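Local structure of glyoxalase family protein (Bacillus cereus, 1ZSW) at residues S35-K39 with G240-I244. The protein binds zinc and belongs to the glyoxalase (vicinal oxygen chelate) family, probably acting as a metalloenzyme, although its substrate and reaction are unknown. Residues are numbered along the deposited sequence; the frame is centred on the assembly and turned at random.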
loop_
_atom_site.group_PDB
_atom_site.type_symbol
_atom_site.label_atom_id
_atom_site.label_comp_id
_atom_site.label_asym_id
_atom_site.label_seq_id
_atom_site.Cartn_x
_atom_site.Cartn_y
_atom_site.Cartn_z
ATOM N N SER A 35 -4.201 1.548 -1.213
ATOM C CA SER A 35 -5.235 2.588 -1.391
ATOM C C SER A 35 -6.456 2.313 -0.538
ATOM O O SER A 35 -6.871 1.174 -0.469
ATOM C CB SER A 35 -5.650 2.703 -2.865
ATOM O OG SER A 35 -4.478 3.184 -3.570
ATOM N N MET A 36 -7.021 3.392 0.019
ATOM C CA MET A 36 -8.053 3.356 1.082
ATOM C C MET A 36 -9.135 4.370 0.782
ATOM O O MET A 36 -9.015 5.208 -0.118
ATOM C CB MET A 36 -7.389 3.769 2.411
ATOM C CG MET A 36 -6.578 2.690 3.131
ATOM S SD MET A 36 -5.029 2.252 2.337
ATOM C CE MET A 36 -4.051 3.709 2.682
ATOM N N VAL A 37 -10.230 4.275 1.531
ATOM C CA VAL A 37 -11.329 5.227 1.447
ATOM C C VAL A 37 -11.394 6.034 2.735
ATOM O O VAL A 37 -11.350 5.454 3.828
ATOM C CB VAL A 37 -12.627 4.457 1.250
ATOM C CG1 VAL A 37 -13.873 5.393 1.333
ATOM C CG2 VAL A 37 -12.618 3.728 -0.110
ATOM N N THR A 38 -11.482 7.365 2.581
ATOM C CA THR A 38 -11.692 8.318 3.697
ATOM C C THR A 38 -12.987 9.083 3.469
ATOM O O THR A 38 -13.395 9.314 2.337
ATOM C CB THR A 38 -10.508 9.309 3.886
ATOM O OG1 THR A 38 -10.716 10.096 5.068
ATOM C CG2 THR A 38 -10.352 10.256 2.714
ATOM N N LYS A 39 -13.636 9.475 4.574
ATOM C CA LYS A 39 -14.838 10.294 4.467
ATOM C C LYS A 39 -14.505 11.787 4.425
ATOM O O LYS A 39 -15.334 12.606 3.964
ATOM C CB LYS A 39 -15.722 10.017 5.699
ATOM C CG LYS A 39 -17.139 10.508 5.521
ATOM C CD LYS A 39 -17.984 10.156 6.741
ATOM C CE LYS A 39 -19.368 10.808 6.646
ATOM N NZ LYS A 39 -20.267 10.240 5.594
ATOM N N GLY A 240 -16.403 0.647 4.135
ATOM C CA GLY A 240 -16.777 2.072 4.080
ATOM C C GLY A 240 -15.564 2.942 4.378
ATOM O O GLY A 240 -14.474 2.656 3.898
ATOM N N ARG A 241 -15.729 3.982 5.199
ATOM C CA ARG A 241 -14.593 4.807 5.565
ATOM C C ARG A 241 -13.601 3.953 6.327
ATOM O O ARG A 241 -13.996 3.047 7.108
ATOM C CB ARG A 241 -15.059 6.040 6.374
ATOM C CG ARG A 241 -15.478 5.687 7.785
ATOM C CD ARG A 241 -16.145 6.855 8.527
ATOM N NE ARG A 241 -15.286 8.030 8.588
ATOM C CZ ARG A 241 -15.502 9.106 9.345
ATOM N NH1 ARG A 241 -14.653 10.134 9.300
ATOM N NH2 ARG A 241 -16.550 9.149 10.155
ATOM N N GLY A 242 -12.311 4.150 6.062
ATOM C CA GLY A 242 -11.320 3.382 6.818
ATOM C C GLY A 242 -11.074 2.007 6.200
ATOM O O GLY A 242 -10.267 1.253 6.741
ATOM N N SER A 243 -11.704 1.724 5.065
ATOM C CA SER A 243 -11.474 0.457 4.394
ATOM C C SER A 243 -10.279 0.571 3.465
ATOM O O SER A 243 -9.926 1.660 3.009
ATOM C CB SER A 243 -12.704 0.005 3.580
ATOM O OG SER A 243 -13.036 0.926 2.539
ATOM N N ILE A 244 -9.655 -0.583 3.221
ATOM C CA ILE A 244 -8.572 -0.708 2.263
ATOM C C ILE A 244 -9.136 -1.297 0.971
ATOM O O ILE A 244 -9.696 -2.400 0.966
ATOM C CB ILE A 244 -7.415 -1.573 2.826
ATOM C CG1 ILE A 244 -6.844 -0.970 4.114
ATOM C CG2 ILE A 244 -6.324 -1.692 1.759
ATOM C CD1 ILE A 244 -6.068 -1.960 5.022
#
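One face of the Arg241 guanidinium is covered by the aliphatic chain of Lys39, whose CD sits over the centre of the group, 3.7 Å from Arg241 CZ, while CB lies 3.5 Å from NE. Arg241 NE also forms a salt bridge with Glu147 OE1. CG of Lys39 stands anti to its backbone N (chi1 -164°), and the chain stays extended as far as CE, bringing methylenes rather than charge over the guanidinium; its NZ, 6.0 Å from Arg241 NH2, bonds to the carbonyls of Pro90 and Val92.

A type II turn from Gly240 to Ser243 docks on strand 31-38. Gly242 N donates to Val37 O (2.8 Å), and Val37 N to Ser243 O (3.0 Å). Gly242, third in the turn, has a phi of 85°, which glycine adopts readily. Gly240 O takes two bonds, from Ser243 N and, in its carbonyl plane, from Ser243 OG (2.6 Å); Val37 CB packs against both oxygens. Met36 and Ile244, a non-hydrogen-bonded antiparallel pair, lie side by side, CG to CG1 3.8 Å. Backbone bonding thus joins the end of strand 31-38 to the turn leading into strand 244-251; these strands carry the zinc ligands His33 and His246.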